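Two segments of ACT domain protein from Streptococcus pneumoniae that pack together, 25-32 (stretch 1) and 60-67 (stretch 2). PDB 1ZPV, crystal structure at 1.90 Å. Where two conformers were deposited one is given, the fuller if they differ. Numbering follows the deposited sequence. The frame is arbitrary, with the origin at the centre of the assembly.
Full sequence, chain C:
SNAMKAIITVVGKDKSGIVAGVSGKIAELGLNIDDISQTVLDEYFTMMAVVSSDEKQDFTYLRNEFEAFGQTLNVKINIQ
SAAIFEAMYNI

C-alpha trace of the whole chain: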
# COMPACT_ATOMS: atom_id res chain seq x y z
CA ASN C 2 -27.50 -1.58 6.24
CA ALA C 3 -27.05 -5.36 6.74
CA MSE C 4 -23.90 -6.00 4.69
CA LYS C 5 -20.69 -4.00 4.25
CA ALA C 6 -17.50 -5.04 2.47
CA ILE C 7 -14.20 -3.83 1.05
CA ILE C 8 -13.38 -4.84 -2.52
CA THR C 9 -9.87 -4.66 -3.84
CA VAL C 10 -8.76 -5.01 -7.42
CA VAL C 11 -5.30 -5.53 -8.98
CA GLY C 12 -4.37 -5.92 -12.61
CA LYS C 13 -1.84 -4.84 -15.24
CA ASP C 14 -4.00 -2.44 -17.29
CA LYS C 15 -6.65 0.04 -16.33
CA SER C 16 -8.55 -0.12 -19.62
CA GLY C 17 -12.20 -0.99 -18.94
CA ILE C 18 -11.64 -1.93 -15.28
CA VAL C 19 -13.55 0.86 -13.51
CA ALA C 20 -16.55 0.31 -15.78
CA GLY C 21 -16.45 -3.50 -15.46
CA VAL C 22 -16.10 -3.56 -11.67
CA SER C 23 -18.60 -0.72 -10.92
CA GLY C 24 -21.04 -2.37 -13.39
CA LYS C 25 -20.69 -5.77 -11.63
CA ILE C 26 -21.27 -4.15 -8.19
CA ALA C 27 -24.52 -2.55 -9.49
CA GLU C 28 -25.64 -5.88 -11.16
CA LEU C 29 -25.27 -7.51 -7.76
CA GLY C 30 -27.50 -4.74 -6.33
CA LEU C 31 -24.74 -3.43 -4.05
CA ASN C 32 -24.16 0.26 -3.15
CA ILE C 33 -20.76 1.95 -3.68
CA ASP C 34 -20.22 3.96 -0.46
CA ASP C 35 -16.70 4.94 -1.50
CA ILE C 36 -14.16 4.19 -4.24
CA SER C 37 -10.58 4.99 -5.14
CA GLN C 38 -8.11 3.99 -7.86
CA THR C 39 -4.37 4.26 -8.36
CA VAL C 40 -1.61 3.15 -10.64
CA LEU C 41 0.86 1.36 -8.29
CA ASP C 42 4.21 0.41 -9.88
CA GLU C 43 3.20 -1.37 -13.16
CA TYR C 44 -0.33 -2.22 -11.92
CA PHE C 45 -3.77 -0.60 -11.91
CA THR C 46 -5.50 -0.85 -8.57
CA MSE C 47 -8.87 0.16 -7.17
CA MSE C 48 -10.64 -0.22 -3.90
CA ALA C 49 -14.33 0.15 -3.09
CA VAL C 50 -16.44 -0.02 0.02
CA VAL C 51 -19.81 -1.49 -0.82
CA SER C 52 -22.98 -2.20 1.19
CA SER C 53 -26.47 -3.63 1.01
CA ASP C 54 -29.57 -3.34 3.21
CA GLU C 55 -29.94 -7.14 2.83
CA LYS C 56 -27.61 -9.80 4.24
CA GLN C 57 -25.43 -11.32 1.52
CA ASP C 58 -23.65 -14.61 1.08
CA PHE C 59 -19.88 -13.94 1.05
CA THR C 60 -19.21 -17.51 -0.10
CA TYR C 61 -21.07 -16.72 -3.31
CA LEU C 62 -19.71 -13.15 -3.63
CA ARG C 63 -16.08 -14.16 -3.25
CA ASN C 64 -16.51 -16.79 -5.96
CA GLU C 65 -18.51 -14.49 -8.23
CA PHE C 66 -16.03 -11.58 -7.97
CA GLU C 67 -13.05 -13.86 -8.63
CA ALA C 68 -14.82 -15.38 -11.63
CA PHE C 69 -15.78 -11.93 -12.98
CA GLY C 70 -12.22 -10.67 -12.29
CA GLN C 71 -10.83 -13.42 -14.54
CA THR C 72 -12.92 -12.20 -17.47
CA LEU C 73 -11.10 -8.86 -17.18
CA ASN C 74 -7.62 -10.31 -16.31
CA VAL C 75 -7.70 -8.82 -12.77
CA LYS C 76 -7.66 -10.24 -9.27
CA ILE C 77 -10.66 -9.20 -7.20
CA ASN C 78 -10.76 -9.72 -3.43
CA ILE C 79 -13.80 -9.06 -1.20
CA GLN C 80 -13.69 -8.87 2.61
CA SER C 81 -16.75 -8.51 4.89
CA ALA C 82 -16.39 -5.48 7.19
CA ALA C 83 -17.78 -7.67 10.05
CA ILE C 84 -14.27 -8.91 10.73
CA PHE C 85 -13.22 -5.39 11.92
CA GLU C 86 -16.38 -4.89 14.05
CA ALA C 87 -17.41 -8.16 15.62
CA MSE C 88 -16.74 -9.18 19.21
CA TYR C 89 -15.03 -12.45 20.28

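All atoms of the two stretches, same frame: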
# COMPACT_ATOMS: atom_id res chain seq x y z
N LYS C 25 -20.44 -4.51 -12.38
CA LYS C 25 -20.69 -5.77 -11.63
C LYS C 25 -21.30 -5.52 -10.24
O LYS C 25 -22.26 -6.20 -9.83
CB LYS C 25 -19.38 -6.55 -11.47
CG LYS C 25 -19.56 -7.95 -10.86
CD LYS C 25 -20.45 -8.81 -11.74
CE LYS C 25 -20.59 -10.21 -11.15
NZ LYS C 25 -21.36 -11.06 -12.10
N ILE C 26 -20.73 -4.55 -9.52
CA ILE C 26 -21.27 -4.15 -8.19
C ILE C 26 -22.77 -3.76 -8.29
O ILE C 26 -23.59 -4.21 -7.48
CB ILE C 26 -20.42 -3.03 -7.57
CG1 ILE C 26 -18.99 -3.50 -7.27
CG2 ILE C 26 -21.05 -2.43 -6.34
CD1 ILE C 26 -18.08 -2.31 -6.89
N ALA C 27 -23.12 -2.93 -9.27
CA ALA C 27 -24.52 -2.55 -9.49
C ALA C 27 -25.41 -3.76 -9.91
O ALA C 27 -26.53 -3.89 -9.42
CB ALA C 27 -24.61 -1.42 -10.53
N GLU C 28 -24.90 -4.65 -10.76
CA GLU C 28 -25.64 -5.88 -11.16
C GLU C 28 -25.99 -6.74 -9.95
O GLU C 28 -27.08 -7.33 -9.86
CB GLU C 28 -24.86 -6.71 -12.21
CG GLU C 28 -25.48 -8.11 -12.52
CD GLU C 28 -24.41 -9.21 -12.79
OE1 GLU C 28 -24.01 -9.36 -13.97
OE2 GLU C 28 -23.96 -9.89 -11.84
N LEU C 29 -25.06 -6.78 -8.99
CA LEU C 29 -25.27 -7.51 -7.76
C LEU C 29 -26.15 -6.79 -6.75
O LEU C 29 -26.36 -7.30 -5.65
CB LEU C 29 -23.91 -7.83 -7.12
CG LEU C 29 -23.08 -8.89 -7.89
CD1 LEU C 29 -21.69 -8.84 -7.34
CD2 LEU C 29 -23.62 -10.34 -7.86
N GLY C 30 -26.64 -5.61 -7.14
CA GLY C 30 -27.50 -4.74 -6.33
C GLY C 30 -26.80 -4.17 -5.11
O GLY C 30 -27.47 -3.90 -4.10
N LEU C 31 -25.48 -3.97 -5.18
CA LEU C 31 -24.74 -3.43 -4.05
C LEU C 31 -24.53 -1.91 -4.23
O LEU C 31 -24.43 -1.42 -5.37
CB LEU C 31 -23.41 -4.14 -3.83
CG LEU C 31 -23.43 -5.67 -3.74
CD1 LEU C 31 -21.99 -6.20 -3.75
CD2 LEU C 31 -24.18 -6.12 -2.48
N ASN C 32 -24.53 -1.17 -3.13
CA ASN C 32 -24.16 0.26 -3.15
C ASN C 32 -22.64 0.51 -3.10
O ASN C 32 -21.96 -0.13 -2.32
CB ASN C 32 -24.80 0.96 -1.94
CG ASN C 32 -26.27 0.77 -1.90
OD1 ASN C 32 -26.97 1.11 -2.86
ND2 ASN C 32 -26.77 0.20 -0.81
N THR C 60 -19.75 -16.35 0.60
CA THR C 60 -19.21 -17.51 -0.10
C THR C 60 -19.46 -17.32 -1.59
O THR C 60 -18.54 -17.45 -2.38
CB THR C 60 -19.83 -18.80 0.38
OG1 THR C 60 -19.69 -18.84 1.81
CG2 THR C 60 -19.14 -20.01 -0.26
N TYR C 61 -20.69 -17.00 -1.93
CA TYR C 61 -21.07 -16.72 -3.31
C TYR C 61 -20.35 -15.50 -3.88
O TYR C 61 -19.78 -15.57 -4.99
CB TYR C 61 -22.60 -16.55 -3.43
CG TYR C 61 -23.02 -16.09 -4.80
CD1 TYR C 61 -22.79 -16.89 -5.94
CD2 TYR C 61 -23.61 -14.85 -4.97
CE1 TYR C 61 -23.17 -16.44 -7.22
CE2 TYR C 61 -23.95 -14.40 -6.23
CZ TYR C 61 -23.75 -15.20 -7.34
OH TYR C 61 -24.13 -14.69 -8.57
N LEU C 62 -20.34 -14.40 -3.12
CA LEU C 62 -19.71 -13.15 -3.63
C LEU C 62 -18.22 -13.26 -3.93
O LEU C 62 -17.70 -12.68 -4.93
CB LEU C 62 -19.96 -11.96 -2.69
CG LEU C 62 -21.43 -11.55 -2.49
CD1 LEU C 62 -21.54 -10.52 -1.34
CD2 LEU C 62 -22.10 -11.02 -3.78
N ARG C 63 -17.51 -13.98 -3.07
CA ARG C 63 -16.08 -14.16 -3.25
C ARG C 63 -15.87 -14.91 -4.56
O ARG C 63 -15.06 -14.49 -5.40
CB ARG C 63 -15.45 -14.89 -2.07
CG ARG C 63 -15.42 -14.08 -0.79
CD ARG C 63 -14.58 -14.71 0.31
NE ARG C 63 -15.22 -15.87 0.94
CZ ARG C 63 -15.01 -17.14 0.59
NH1 ARG C 63 -14.18 -17.43 -0.41
NH2 ARG C 63 -15.63 -18.13 1.23
N ASN C 64 -16.61 -16.00 -4.73
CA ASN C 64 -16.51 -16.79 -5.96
C ASN C 64 -16.89 -15.99 -7.19
O ASN C 64 -16.21 -16.06 -8.22
CB ASN C 64 -17.37 -18.06 -5.89
CG ASN C 64 -16.65 -19.21 -5.16
OD1 ASN C 64 -15.50 -19.07 -4.75
ND2 ASN C 64 -17.35 -20.31 -4.98
N GLU C 65 -18.00 -15.27 -7.10
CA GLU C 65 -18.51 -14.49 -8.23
C GLU C 65 -17.57 -13.35 -8.64
O GLU C 65 -17.33 -13.14 -9.84
CB GLU C 65 -19.90 -13.96 -7.89
CG GLU C 65 -20.53 -13.14 -8.97
CD GLU C 65 -21.18 -13.97 -10.07
OE1 GLU C 65 -21.02 -15.22 -10.13
OE2 GLU C 65 -21.88 -13.33 -10.87
N PHE C 66 -17.00 -12.64 -7.66
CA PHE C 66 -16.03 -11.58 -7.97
C PHE C 66 -14.73 -12.11 -8.59
O PHE C 66 -14.20 -11.53 -9.53
CB PHE C 66 -15.78 -10.69 -6.74
CG PHE C 66 -16.80 -9.57 -6.60
CD1 PHE C 66 -17.66 -9.52 -5.51
CD2 PHE C 66 -16.89 -8.58 -7.55
CE1 PHE C 66 -18.59 -8.44 -5.38
CE2 PHE C 66 -17.81 -7.53 -7.44
CZ PHE C 66 -18.66 -7.45 -6.37
N GLU C 67 -14.25 -13.24 -8.09
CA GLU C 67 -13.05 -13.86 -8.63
C GLU C 67 -13.31 -14.33 -10.06
O GLU C 67 -12.49 -14.14 -10.97
CB GLU C 67 -12.58 -14.99 -7.71
CG GLU C 67 -11.50 -15.89 -8.31
CD GLU C 67 -10.96 -16.89 -7.31
OE1 GLU C 67 -11.70 -17.85 -6.93
OE2 GLU C 67 -9.79 -16.72 -6.92

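This is a side-chain contact between the end of one helix and the middle of another, with a small apolar cluster around Phe66 and a lysine-glutamate salt bridge beside it. The two stretches bury 337 Å² between them, both sides summed. No backbone hydrogen bond joins them.

Stretch 2 is helical throughout. Its backbone follows the i to i+4 pattern, as in Glu65 N to Tyr61 O at 2.8 Å and Phe66 N to Leu62 O at 2.8 Å. Stretch 1 holds the last turn of a helix and the chain that leaves it. Leu29 N still bonds to Lys25 O at 3.0 Å. Gly30 then departs from helical geometry with a positive phi of 67°, a value that by itself favours glycine. Two bonds reach back into the last turn: Gly30 N to Ala27 O at 2.9 Å and Leu31 N to Ile26 O at 3.0 Å. This is a Schellman motif. Past the turn, Leu31 still points its CA-to-CB bond toward stretch 2, so residues before and after the helix end share in the contact.

The backbones stay well apart. The CA atoms of Lys25 and Phe66 are 8.3 Å from each other, and those of Leu29 and Leu62 are 8.9 Å apart. Side chains fill this space.

Phe66 gives the largest covered area, 78 Å². Its CA-to-CB bond points sideways, but the ring end comes nearer to stretch 1. Leu29 makes the closest approach to the ring, with CD1 3.5 Å from Phe66 CZ. Ile26 CG1 lies 4.1 Å from the same Phe66 CZ. Leu31 CD1 sits at the ring edge, 4.4 Å from Phe66 CE1. The aliphatic part of Lys25 joins in, with CG 3.9 Å from Phe66 CE2. These are van der Waals contacts, and packing them together keeps apolar surface away from water.

Leu29 points toward stretch 2 and touches four of its residues. Leu29 CD1 also lies 4.2 Å from Leu62 CD2. Leu29 CD2 is 4.4 Å from Tyr61 CE2 and 4.3 Å from Glu65 CG. The Tyr61 contact is a slight one at the exposed margin.

The polar part centres on Lys25. Its chain has chi1 t and chi2 p, then runs extended to the ammonium group. Lys25 NZ donates a hydrogen bond to Glu65 OE2 at 2.6 Å, and the opposite charges make this a salt bridge. It is the only hydrogen bond between the stretches. Lys25 NZ also donates to Glu28 OE2, in its own helical turn, at 2.9 Å, forming a second salt bridge. One ammonium group therefore serves two carboxylates. Glu28 OE2 and Glu65 OE2 are 4.1 Å apart. Like charges so close would repel, and the shared lysine offsets this. Lys25 thus belongs to both parts of the contact, with methylenes against Phe66 and its charge on Glu65.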